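Local coordinates for alkaline serine protease (Pseudoalteromonas sp., PDB 1Y9Z), which probably cleaves peptide bonds as a subtilisin-like serine protease of a cold-adapted Antarctic bacterium, at residues S108-A113 and T137-A142; I219-Q224 and L342-K347; N274-V279 and T352-Q357; Q318-V323 and S333-R338; S376-L381 and G417-V422. All coordinates share one frame; numbering follows the deposited sequence.

Contact 1: residues S108-A113 and T137-A142; sequences SSLVAA and TTERNA
Val111 sets CG1 anti to the backbone N (chi1 165°) and CG2 beside that nitrogen, a fork whose two prongs close on the methyl of Ala142: CB of Ala142 lies 3.9 Å from Val111 CG1 and 4.0 Å from Val111 CG2. One turn earlier in helix 137-148, Glu139 also carries CG anti to N (chi1 -175°) and runs on extended, which takes its carboxylate across to the start of helix 110-119. On the way its CG lies alongside Val111 CG2 at 4.0 Å, the two side chains running antiparallel. Small Ala142 lets the branched valine come close, while glutamate supplies both an apolar stem and a polar end. These surface helices are successive in the subtilisin-like alpha/beta domain, with strand 125-128 between them in the chain.

Both carboxylate oxygens have a partner. A water accepts from Val111 N at 3.2 Å and donates to Glu139 OE1 at 2.8 Å; OE2 is hydrogen-bonded to Tyr171 OH. Beside the bridge, Leu110 CD2 touches Glu139 OE1 at 4.0 Å. Ser109, the N-cap, uses OG to accept from Ala112 N at 3.1 Å, so serine and the water-linked carboxylate each serve a different amide of the same first turn. A carboxylate facing a helix N-terminus through one water meets the positive end of the helix dipole, which probably favours its charged form.

Contact 2: residues I219-Q224 and L342-K347; sequences ITIGGQ and LALKAK
Ile221 of strand 214-221 and Lys347, at the C-terminal end of segment 342-347, make the nearest CA pair, 8.0 Å apart. Directly after Ile221 the chain reverses in a type I' beta turn to Gln224, closed by Ile221 N to Gln224 O at 3.0 Å and Gln224 N to Ile221 O at 3.0 Å. Both central positions, Gly222 and Gly223, have positive phi, a conformation that glycine adopts easily.

Between the segments the contact is apolar. Ile221 holds CG1 beside its backbone N (chi1 -62°) and stretches CD1 toward the helix, meeting Leu344 CD2 at 3.9 Å and Lys347 CB at 3.9 Å. The lysine gives only the root of its chain to this packing; the rest bends at chi2 and leads the amine elsewhere. Leu344 spreads its other branch, CD1, toward Ile219 CD1 at a looser 4.4 Å. The reach of isoleucine CD1 and the two branches of leucine suit a join across this separation, and Tyr226 and Ile307 add to the same apolar patch. Apolar residues of a curled sheet meeting a helix fit a helix packed against the core of a beta barrel, here the insert domain.

Contact 3: residues N274-V279 and T352-Q357; sequences NKICLV and TTVSNQ
Ile276 fills the space between strands 275-280 and 351-360 of the insert beta barrel. Strand 252-263 pairs with both, and the sheet curls enough to bring the CA atoms of Ile276 and Thr352 to 6.6 Å. From CB the isoleucine forks. One branch, CG1, sits beside the backbone N (chi1 -67°) and lies against the peptide of Thr352, 3.2 Å from Thr352 O and 4.0 Å from Thr352 CB. The chain then bends at chi2 (-58°), which keeps the terminal CD1 over the same strand: it is 3.7 Å from Thr352 O and 4.1 Å from Val354 CG2. The other branch, CG2, is directed at Val354.

Isoleucine suits the place because its branching at CB allows one residue to cover positions 352 and 354 of strand 351-360. Thr352 and Val354, themselves branched at CB as strand residues often are, turn toward it; the hydroxyl of Thr352 is engaged with Gln350 O. Leu257 and Ile307 enclose the isoleucine further, while the next residue, Cys277, faces the other way and forms a disulfide with Cys298. Cut back to an alanine here, the side chain would end at CB, and a gap would probably open beside Val354 CG2 and the Thr352 carbonyl. The tightest carbon pair is Ile276 CG2 with Val354 CG2, at 3.5 Å.

Contact 4: residues Q318-V323 and S333-R338; sequences QNPFLV and SVSVDR
Gln318 and Ser335 mark the near end of a contact whose touching parts, 318-322 and 333-335, run roughly antiparallel, 151° apart end to end, and splay from 6.7 Å between the CA atoms of this pair to 9.6 Å between those of Leu322 and Ser333. Strand 232-240 pairs with both strands 321-323 and 333-336, in the curled sheet of the insert beta-barrel domain.

At the close end the side chain of Ser335 ties strand 333-336 to the loop leading into strand 321-323. Its OG stands anti to the backbone N (chi1 170°), directed at the other segment, and donates to Gln318 O at 2.8 Å; the C=O...donor angle is 139° and the hydroxyl approaches from out of the carbonyl plane. Serine's short arm keeps within bonding distance of the neighbouring carbonyl a hydroxyl that can donate and accept at once. A water completes the link, accepting from Gln318 N at 2.8 Å and donating to Ser335 OG at 2.7 Å and Val336 O at 2.9 Å. Arg281 NH2 is a further partner of the same OG. With a valine in its place the hydroxyl is gone, and Gln318 O would probably be left without this donor, the water and Arg281 without this acceptor.

At the wide end Leu322 reaches across with CD2 to Ser333 OG, 3.8 Å away, a plain van der Waals touch; its other neighbours include Ile292 and Thr295 of helix 291-300. The close end is thus joined by polar groups: one hydroxyl and one water satisfy the N and O of Gln318 in a buried setting where these groups meet no backbone partner across the contact.

Contact 5: residues S376-L381 and G417-V422; sequences SGVATL and GMINAV
Val378 and Ile419 meet tip to tip at the heart of this contact, and the packing there is tight. CG1 of Val378, anti to its backbone N (chi1 166°), lies 3.6 Å from Ile419 CD1 and 3.5 Å from Ala421 CB, one methyl pressed between a long side chain and a short one. Ile419, with CG1 anti to N (chi1 -172°), extends its CD1 to within 3.7 Å of Val378 CB as well. Alanine suits position 421 because its lone methyl lets the backbone come near: the CA atoms of Val378 and Ala421 are 6.0 Å apart.

Away from this knot the contact slackens. Leu381 points toward the other segment without touching it, and Val422 lies on the exposed side. Asn420 turns away, and as N-cap of helix 421-430 its OD1 accepts from Ala423 N, while ND2 bonds to Asp403. On helix 368-385, Ser376 O is gripped from opposite faces by Thr380 N and Thr380 OG1, the latter at 2.8 Å. That helix starts with Thr368 and Ser369 of the pocket holding phenylmethanesulfonic acid; its packing between the central sheet and the start of helix 421-430 is consistent with the central, serine-bearing helix of the subtilisin fold.

How the contacts relate
Along the chain contact 1 comes first and contact 5 last, both in the subtilisin-like alpha/beta domain with centres about 26 Å apart. Contacts 2, 3 and 4 belong to the insert beta-barrel domain, between strand 196-201 and helix 368-385, and share one curled sheet. Contacts 2 and 3 alternate in sequence and their centres are about 11 Å apart; neighbouring strands 214-221 and 351-360 join them. Contact 4 falls, in sequence, within the spans of both, its centre about 13 Å from that of contact 3, and Asn356 hydrogen-bonds to Ser333 O. The distance of about 52 Å between the centres of contacts 1 and 2 is consistent with two separately packed domains, the first holding the phenylmethanesulfonic acid.

Contact 1: residues S108-A113 and T137-A142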
# COMPACT_ATOMS: atom_id res chain seq x y z
N SER A 108 -13.07 23.58 -4.68
CA SER A 108 -13.72 23.27 -5.94
C SER A 108 -13.82 21.76 -6.20
O SER A 108 -13.67 20.96 -5.28
CB SER A 108 -12.97 23.95 -7.09
OG SER A 108 -13.76 23.98 -8.27
N SER A 109 -14.06 21.41 -7.45
CA SER A 109 -14.24 20.02 -7.87
C SER A 109 -12.96 19.23 -8.15
O SER A 109 -11.86 19.78 -8.17
CB SER A 109 -15.07 20.00 -9.15
OG SER A 109 -14.33 20.61 -10.20
N LEU A 110 -13.14 17.93 -8.38
CA LEU A 110 -12.02 17.06 -8.71
C LEU A 110 -11.50 17.51 -10.07
O LEU A 110 -10.29 17.52 -10.32
CB LEU A 110 -12.49 15.60 -8.79
CG LEU A 110 -11.45 14.57 -9.27
CD1 LEU A 110 -10.26 14.56 -8.33
CD2 LEU A 110 -12.10 13.20 -9.33
N VAL A 111 -12.42 17.88 -10.96
CA VAL A 111 -12.03 18.35 -12.28
C VAL A 111 -11.10 19.56 -12.13
O VAL A 111 -10.10 19.67 -12.83
CB VAL A 111 -13.27 18.74 -13.13
CG1 VAL A 111 -12.85 19.56 -14.34
CG2 VAL A 111 -13.99 17.48 -13.59
N ALA A 112 -11.44 20.45 -11.19
CA ALA A 112 -10.61 21.63 -10.96
C ALA A 112 -9.23 21.23 -10.44
O ALA A 112 -8.23 21.86 -10.79
CB ALA A 112 -11.30 22.56 -9.97
N ALA A 113 -9.19 20.20 -9.60
CA ALA A 113 -7.92 19.72 -9.04
C ALA A 113 -7.05 19.18 -10.17
O ALA A 113 -5.85 19.43 -10.22
CB ALA A 113 -8.18 18.64 -8.01
N THR A 137 -21.61 13.34 -16.74
CA THR A 137 -21.16 13.53 -18.11
C THR A 137 -20.09 14.62 -18.20
O THR A 137 -19.11 14.48 -18.92
CB THR A 137 -22.33 13.90 -19.04
OG1 THR A 137 -23.37 12.93 -18.89
CG2 THR A 137 -21.87 13.93 -20.49
N THR A 138 -20.29 15.71 -17.46
CA THR A 138 -19.33 16.80 -17.49
C THR A 138 -17.95 16.32 -17.03
O THR A 138 -16.93 16.68 -17.62
CB THR A 138 -19.78 17.96 -16.58
OG1 THR A 138 -21.06 18.44 -17.01
CG2 THR A 138 -18.78 19.11 -16.65
N GLU A 139 -17.93 15.50 -15.99
CA GLU A 139 -16.68 14.97 -15.48
C GLU A 139 -16.07 13.97 -16.46
O GLU A 139 -14.87 14.01 -16.74
CB GLU A 139 -16.90 14.33 -14.11
CG GLU A 139 -15.64 13.86 -13.41
CD GLU A 139 -15.91 13.48 -11.97
OE1 GLU A 139 -15.51 14.24 -11.06
OE2 GLU A 139 -16.54 12.43 -11.75
N ARG A 140 -16.90 13.07 -16.99
CA ARG A 140 -16.42 12.08 -17.95
C ARG A 140 -15.76 12.80 -19.13
O ARG A 140 -14.67 12.42 -19.57
CB ARG A 140 -17.58 11.22 -18.47
CG ARG A 140 -17.14 10.07 -19.37
CD ARG A 140 -18.32 9.39 -20.07
NE ARG A 140 -19.25 8.75 -19.14
CZ ARG A 140 -18.98 7.65 -18.44
NH1 ARG A 140 -17.80 7.06 -18.54
NH2 ARG A 140 -19.90 7.15 -17.63
N ASN A 141 -16.41 13.84 -19.63
CA ASN A 141 -15.90 14.61 -20.76
C ASN A 141 -14.61 15.37 -20.43
O ASN A 141 -13.67 15.37 -21.23
CB ASN A 141 -16.97 15.60 -21.24
CG ASN A 141 -18.11 14.93 -21.98
OD1 ASN A 141 -19.15 15.55 -22.23
ND2 ASN A 141 -17.93 13.67 -22.34
N ALA A 142 -14.57 16.00 -19.27
CA ALA A 142 -13.39 16.76 -18.87
C ALA A 142 -12.16 15.87 -18.76
O ALA A 142 -11.08 16.24 -19.23
CB ALA A 142 -13.65 17.46 -17.54
O HOH W 1 -15.44 16.97 -10.73

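Contact 2: residues I219-Q224 and L342-K347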
# COMPACT_ATOMS: atom_id res chain seq x y z
N ILE A 219 10.91 -8.33 15.01
CA ILE A 219 11.14 -9.65 15.60
C ILE A 219 12.65 -9.80 15.57
O ILE A 219 13.26 -9.70 14.50
CB ILE A 219 10.53 -10.79 14.77
CG1 ILE A 219 9.01 -10.67 14.72
CG2 ILE A 219 10.93 -12.14 15.38
CD1 ILE A 219 8.35 -11.68 13.80
N THR A 220 13.25 -10.03 16.73
CA THR A 220 14.69 -10.18 16.81
C THR A 220 15.10 -11.50 17.45
O THR A 220 14.56 -11.89 18.49
CB THR A 220 15.33 -9.02 17.61
OG1 THR A 220 14.99 -7.78 16.99
CG2 THR A 220 16.84 -9.17 17.65
N ILE A 221 16.05 -12.18 16.81
CA ILE A 221 16.58 -13.44 17.31
C ILE A 221 18.07 -13.47 16.99
O ILE A 221 18.48 -13.18 15.87
CB ILE A 221 15.90 -14.66 16.63
CG1 ILE A 221 14.40 -14.67 16.95
CG2 ILE A 221 16.54 -15.95 17.13
CD1 ILE A 221 13.65 -15.85 16.35
N GLY A 222 18.88 -13.80 17.99
CA GLY A 222 20.32 -13.85 17.78
C GLY A 222 20.90 -12.52 17.35
O GLY A 222 21.87 -12.48 16.59
N GLY A 223 20.31 -11.43 17.82
CA GLY A 223 20.80 -10.11 17.47
C GLY A 223 20.46 -9.65 16.07
O GLY A 223 20.88 -8.57 15.65
N GLN A 224 19.71 -10.47 15.33
CA GLN A 224 19.32 -10.12 13.97
C GLN A 224 17.83 -9.83 13.88
O GLN A 224 17.03 -10.42 14.60
CB GLN A 224 19.70 -11.25 13.00
CG GLN A 224 21.20 -11.48 12.89
CD GLN A 224 21.94 -10.30 12.28
OE1 GLN A 224 23.17 -10.30 12.21
NE2 GLN A 224 21.20 -9.30 11.83
N LEU A 342 7.52 -20.09 8.55
CA LEU A 342 8.15 -21.40 8.44
C LEU A 342 9.62 -21.32 8.80
O LEU A 342 10.19 -22.25 9.36
CB LEU A 342 7.98 -21.96 7.02
CG LEU A 342 6.54 -22.25 6.57
CD1 LEU A 342 6.56 -22.84 5.17
CD2 LEU A 342 5.87 -23.21 7.54
N ALA A 343 10.24 -20.19 8.48
CA ALA A 343 11.65 -19.98 8.78
C ALA A 343 11.83 -19.89 10.29
O ALA A 343 12.83 -20.37 10.83
CB ALA A 343 12.16 -18.71 8.11
N LEU A 344 10.86 -19.28 10.96
CA LEU A 344 10.91 -19.14 12.41
C LEU A 344 10.81 -20.49 13.11
O LEU A 344 11.23 -20.62 14.26
CB LEU A 344 9.78 -18.22 12.88
CG LEU A 344 9.96 -16.73 12.55
CD1 LEU A 344 8.69 -15.97 12.86
CD2 LEU A 344 11.14 -16.18 13.35
N LYS A 345 10.27 -21.48 12.42
CA LYS A 345 10.13 -22.82 12.98
C LYS A 345 11.50 -23.38 13.36
O LYS A 345 11.64 -24.10 14.35
CB LYS A 345 9.47 -23.77 11.98
CG LYS A 345 7.97 -23.61 11.84
CD LYS A 345 7.42 -24.57 10.79
CE LYS A 345 5.91 -24.56 10.74
NZ LYS A 345 5.31 -25.09 12.00
N ALA A 346 12.50 -23.06 12.55
CA ALA A 346 13.86 -23.53 12.78
C ALA A 346 14.52 -22.84 13.97
O ALA A 346 15.56 -23.30 14.46
CB ALA A 346 14.70 -23.32 11.53
N LYS A 347 13.93 -21.75 14.44
CA LYS A 347 14.48 -21.00 15.56
C LYS A 347 13.75 -21.27 16.88
O LYS A 347 14.01 -20.60 17.88
CB LYS A 347 14.45 -19.51 15.25
CG LYS A 347 15.17 -19.13 13.97
CD LYS A 347 16.63 -19.58 14.00
CE LYS A 347 17.33 -19.24 12.69
NZ LYS A 347 18.75 -19.70 12.69

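Contact 3: residues N274-V279 and T352-Q357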
# COMPACT_ATOMS: atom_id res chain seq x y z
N ASN A 274 5.93 -17.14 29.74
CA ASN A 274 7.29 -16.67 29.51
C ASN A 274 7.84 -17.05 28.14
O ASN A 274 9.06 -17.12 27.95
CB ASN A 274 8.22 -17.21 30.60
CG ASN A 274 7.91 -16.65 31.97
OD1 ASN A 274 8.00 -15.44 32.19
ND2 ASN A 274 7.53 -17.52 32.90
N LYS A 275 6.95 -17.27 27.18
CA LYS A 275 7.37 -17.66 25.83
C LYS A 275 6.79 -16.74 24.76
O LYS A 275 5.79 -16.06 24.97
CB LYS A 275 6.91 -19.09 25.54
CG LYS A 275 7.47 -20.16 26.46
CD LYS A 275 8.88 -20.56 26.07
CE LYS A 275 9.33 -21.79 26.85
NZ LYS A 275 10.66 -22.29 26.42
N ILE A 276 7.46 -16.72 23.60
CA ILE A 276 6.98 -15.96 22.46
C ILE A 276 6.25 -17.05 21.68
O ILE A 276 6.86 -18.04 21.28
CB ILE A 276 8.13 -15.38 21.61
CG1 ILE A 276 8.88 -14.31 22.41
CG2 ILE A 276 7.58 -14.79 20.32
CD1 ILE A 276 8.00 -13.16 22.89
N CYS A 277 4.96 -16.85 21.48
CA CYS A 277 4.12 -17.84 20.82
C CYS A 277 3.94 -17.65 19.32
O CYS A 277 3.37 -16.67 18.86
CB CYS A 277 2.77 -17.83 21.52
SG CYS A 277 1.55 -19.11 21.10
N LEU A 278 4.45 -18.63 18.57
CA LEU A 278 4.34 -18.64 17.11
C LEU A 278 3.11 -19.47 16.78
O LEU A 278 2.93 -20.56 17.33
CB LEU A 278 5.58 -19.28 16.49
CG LEU A 278 5.64 -19.40 14.97
CD1 LEU A 278 5.76 -18.01 14.35
CD2 LEU A 278 6.84 -20.25 14.57
N VAL A 279 2.25 -18.96 15.90
CA VAL A 279 1.05 -19.70 15.54
C VAL A 279 0.59 -19.42 14.12
O VAL A 279 0.62 -18.28 13.65
CB VAL A 279 -0.11 -19.37 16.52
CG1 VAL A 279 -0.45 -17.89 16.46
CG2 VAL A 279 -1.33 -20.22 16.18
N THR A 352 13.56 -14.83 21.78
CA THR A 352 13.01 -13.96 20.76
C THR A 352 12.35 -12.72 21.36
O THR A 352 11.70 -12.80 22.40
CB THR A 352 11.95 -14.71 19.92
OG1 THR A 352 12.53 -15.90 19.38
CG2 THR A 352 11.46 -13.83 18.77
N THR A 353 12.52 -11.59 20.69
CA THR A 353 11.92 -10.35 21.14
C THR A 353 10.95 -9.85 20.08
O THR A 353 11.35 -9.61 18.94
CB THR A 353 12.98 -9.26 21.40
OG1 THR A 353 13.89 -9.72 22.40
CG2 THR A 353 12.32 -7.97 21.88
N VAL A 354 9.69 -9.71 20.46
CA VAL A 354 8.66 -9.22 19.55
C VAL A 354 8.29 -7.84 20.06
O VAL A 354 8.11 -7.64 21.26
CB VAL A 354 7.41 -10.11 19.57
CG1 VAL A 354 6.34 -9.52 18.66
CG2 VAL A 354 7.77 -11.51 19.14
N SER A 355 8.19 -6.88 19.15
CA SER A 355 7.85 -5.53 19.57
C SER A 355 7.00 -4.74 18.60
O SER A 355 7.15 -4.85 17.38
CB SER A 355 9.14 -4.75 19.84
OG SER A 355 9.93 -4.67 18.67
N ASN A 356 6.09 -3.96 19.16
CA ASN A 356 5.23 -3.07 18.39
C ASN A 356 5.61 -1.70 18.91
O ASN A 356 5.67 -1.49 20.12
CB ASN A 356 3.75 -3.33 18.65
CG ASN A 356 3.24 -4.59 17.98
OD1 ASN A 356 3.78 -5.01 16.95
ND2 ASN A 356 2.19 -5.18 18.53
N GLN A 357 5.88 -0.76 18.01
CA GLN A 357 6.27 0.58 18.41
C GLN A 357 5.43 1.66 17.76
O GLN A 357 5.22 1.64 16.55
CB GLN A 357 7.75 0.80 18.06
CG GLN A 357 8.69 -0.17 18.75
CD GLN A 357 10.10 -0.10 18.20
OE1 GLN A 357 10.72 0.97 18.16
NE2 GLN A 357 10.63 -1.24 17.78

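Contact 4: residues Q318-V323 and S333-R338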
# COMPACT_ATOMS: atom_id res chain seq x y z
N GLN A 318 -0.10 -10.47 5.43
CA GLN A 318 -1.41 -9.92 5.74
C GLN A 318 -1.35 -8.89 6.87
O GLN A 318 -0.56 -9.01 7.80
CB GLN A 318 -2.38 -11.03 6.13
CG GLN A 318 -2.44 -12.20 5.14
CD GLN A 318 -2.83 -11.79 3.74
OE1 GLN A 318 -3.78 -11.03 3.54
NE2 GLN A 318 -2.11 -12.30 2.75
N ASN A 319 -2.20 -7.87 6.76
CA ASN A 319 -2.31 -6.80 7.75
C ASN A 319 -3.81 -6.74 8.08
O ASN A 319 -4.48 -5.76 7.77
CB ASN A 319 -1.85 -5.47 7.14
CG ASN A 319 -2.08 -4.28 8.06
OD1 ASN A 319 -2.20 -3.14 7.59
ND2 ASN A 319 -2.14 -4.53 9.36
N PRO A 320 -4.34 -7.80 8.70
CA PRO A 320 -5.76 -7.86 9.05
C PRO A 320 -6.18 -7.11 10.30
O PRO A 320 -5.35 -6.71 11.12
CB PRO A 320 -5.99 -9.35 9.20
CG PRO A 320 -4.74 -9.78 9.90
CD PRO A 320 -3.64 -9.02 9.15
N PHE A 321 -7.48 -6.93 10.45
CA PHE A 321 -8.02 -6.28 11.63
C PHE A 321 -8.06 -7.32 12.74
O PHE A 321 -8.60 -8.41 12.54
CB PHE A 321 -9.44 -5.76 11.39
CG PHE A 321 -9.52 -4.56 10.51
CD1 PHE A 321 -9.88 -4.68 9.17
CD2 PHE A 321 -9.23 -3.29 11.01
CE1 PHE A 321 -9.96 -3.56 8.35
CE2 PHE A 321 -9.30 -2.16 10.20
CZ PHE A 321 -9.67 -2.30 8.86
N LEU A 322 -7.47 -7.01 13.88
CA LEU A 322 -7.49 -7.92 15.01
C LEU A 322 -8.67 -7.45 15.86
O LEU A 322 -8.52 -6.60 16.74
CB LEU A 322 -6.20 -7.83 15.83
CG LEU A 322 -6.19 -8.63 17.14
CD1 LEU A 322 -6.47 -10.10 16.88
CD2 LEU A 322 -4.84 -8.46 17.83
N VAL A 323 -9.85 -7.99 15.56
CA VAL A 323 -11.06 -7.63 16.29
C VAL A 323 -11.03 -8.36 17.62
O VAL A 323 -11.19 -9.58 17.68
CB VAL A 323 -12.32 -8.02 15.49
CG1 VAL A 323 -13.56 -7.57 16.23
CG2 VAL A 323 -12.27 -7.40 14.11
N SER A 333 1.46 -8.37 19.64
CA SER A 333 1.26 -9.42 18.66
C SER A 333 1.49 -8.87 17.26
O SER A 333 1.17 -7.71 16.98
CB SER A 333 -0.16 -10.01 18.79
OG SER A 333 -1.16 -9.02 18.65
N VAL A 334 2.07 -9.69 16.39
CA VAL A 334 2.39 -9.28 15.03
C VAL A 334 1.98 -10.31 13.99
O VAL A 334 1.63 -11.44 14.32
CB VAL A 334 3.91 -9.01 14.88
CG1 VAL A 334 4.35 -7.96 15.89
CG2 VAL A 334 4.69 -10.31 15.07
N SER A 335 2.05 -9.91 12.72
CA SER A 335 1.70 -10.77 11.60
C SER A 335 2.85 -10.83 10.59
O SER A 335 3.43 -9.81 10.25
CB SER A 335 0.44 -10.24 10.91
OG SER A 335 0.19 -10.91 9.69
N VAL A 336 3.17 -12.04 10.14
CA VAL A 336 4.23 -12.24 9.15
C VAL A 336 3.72 -13.20 8.07
O VAL A 336 2.75 -13.93 8.30
CB VAL A 336 5.51 -12.85 9.79
CG1 VAL A 336 6.07 -11.90 10.85
CG2 VAL A 336 5.21 -14.20 10.41
N ASP A 337 4.37 -13.21 6.91
CA ASP A 337 3.93 -14.09 5.83
C ASP A 337 4.30 -15.54 6.13
O ASP A 337 5.02 -15.82 7.09
CB ASP A 337 4.48 -13.62 4.47
CG ASP A 337 5.98 -13.73 4.36
OD1 ASP A 337 6.54 -13.09 3.44
OD2 ASP A 337 6.61 -14.45 5.16
N ARG A 338 3.80 -16.46 5.32
CA ARG A 338 4.06 -17.88 5.55
C ARG A 338 5.52 -18.28 5.50
O ARG A 338 5.99 -19.05 6.34
CB ARG A 338 3.25 -18.74 4.57
CG ARG A 338 3.31 -20.22 4.90
CD ARG A 338 2.32 -21.02 4.07
NE ARG A 338 2.29 -22.43 4.47
CZ ARG A 338 1.83 -22.86 5.64
NH1 ARG A 338 1.36 -22.01 6.54
NH2 ARG A 338 1.84 -24.16 5.92
O HOH W 2 0.43 -12.43 7.43

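Contact 5: residues S376-L381 and G417-V422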
# COMPACT_ATOMS: atom_id res chain seq x y z
N SER A 376 1.09 4.26 -10.88
CA SER A 376 1.40 5.57 -11.43
C SER A 376 2.89 5.89 -11.31
O SER A 376 3.45 6.57 -12.16
CB SER A 376 0.56 6.66 -10.74
OG SER A 376 0.79 6.70 -9.35
N GLY A 377 3.52 5.38 -10.26
CA GLY A 377 4.95 5.61 -10.08
C GLY A 377 5.69 4.89 -11.20
O GLY A 377 6.58 5.47 -11.83
N VAL A 378 5.33 3.64 -11.45
CA VAL A 378 5.96 2.86 -12.50
C VAL A 378 5.66 3.46 -13.87
O VAL A 378 6.52 3.48 -14.75
CB VAL A 378 5.50 1.38 -12.47
CG1 VAL A 378 5.89 0.68 -13.77
CG2 VAL A 378 6.14 0.67 -11.29
N ALA A 379 4.43 3.94 -14.06
CA ALA A 379 4.05 4.53 -15.34
C ALA A 379 4.96 5.71 -15.64
O ALA A 379 5.44 5.88 -16.76
CB ALA A 379 2.59 4.99 -15.29
N THR A 380 5.19 6.54 -14.63
CA THR A 380 6.04 7.71 -14.78
C THR A 380 7.48 7.29 -15.08
O THR A 380 8.14 7.85 -15.96
CB THR A 380 6.01 8.57 -13.49
OG1 THR A 380 4.65 8.92 -13.19
CG2 THR A 380 6.81 9.85 -13.68
N LEU A 381 7.97 6.30 -14.34
CA LEU A 381 9.33 5.79 -14.52
C LEU A 381 9.54 5.26 -15.94
O LEU A 381 10.51 5.61 -16.61
CB LEU A 381 9.61 4.69 -13.50
CG LEU A 381 10.94 3.93 -13.63
CD1 LEU A 381 12.12 4.90 -13.54
CD2 LEU A 381 11.02 2.89 -12.52
N GLY A 417 -3.45 -7.90 -14.96
CA GLY A 417 -2.47 -8.50 -14.08
C GLY A 417 -1.57 -7.53 -13.36
O GLY A 417 -1.86 -6.34 -13.26
N MET A 418 -0.46 -8.05 -12.84
CA MET A 418 0.50 -7.24 -12.10
C MET A 418 1.35 -6.38 -13.03
O MET A 418 1.94 -6.88 -13.99
CB MET A 418 1.41 -8.15 -11.27
CG MET A 418 2.32 -7.40 -10.32
SD MET A 418 1.38 -6.59 -9.01
CE MET A 418 2.32 -7.08 -7.57
N ILE A 419 1.43 -5.09 -12.73
CA ILE A 419 2.22 -4.18 -13.54
C ILE A 419 3.68 -4.65 -13.54
O ILE A 419 4.19 -5.14 -12.53
CB ILE A 419 2.12 -2.73 -13.00
CG1 ILE A 419 2.79 -1.76 -13.97
CG2 ILE A 419 2.72 -2.64 -11.60
CD1 ILE A 419 2.43 -0.31 -13.73
N ASN A 420 4.33 -4.51 -14.69
CA ASN A 420 5.72 -4.95 -14.86
C ASN A 420 6.53 -3.85 -15.53
O ASN A 420 6.47 -3.69 -16.75
CB ASN A 420 5.75 -6.22 -15.72
CG ASN A 420 7.12 -6.87 -15.76
OD1 ASN A 420 8.13 -6.19 -15.88
ND2 ASN A 420 7.15 -8.20 -15.66
N ALA A 421 7.28 -3.10 -14.73
CA ALA A 421 8.08 -2.00 -15.24
C ALA A 421 9.10 -2.40 -16.31
O ALA A 421 9.20 -1.76 -17.35
CB ALA A 421 8.79 -1.30 -14.09
N VAL A 422 9.86 -3.46 -16.03
CA VAL A 422 10.88 -3.93 -16.96
C VAL A 422 10.29 -4.29 -18.32
O VAL A 422 10.79 -3.85 -19.36
CB VAL A 422 11.62 -5.16 -16.39
CG1 VAL A 422 12.68 -5.64 -17.38
CG2 VAL A 422 12.26 -4.80 -15.06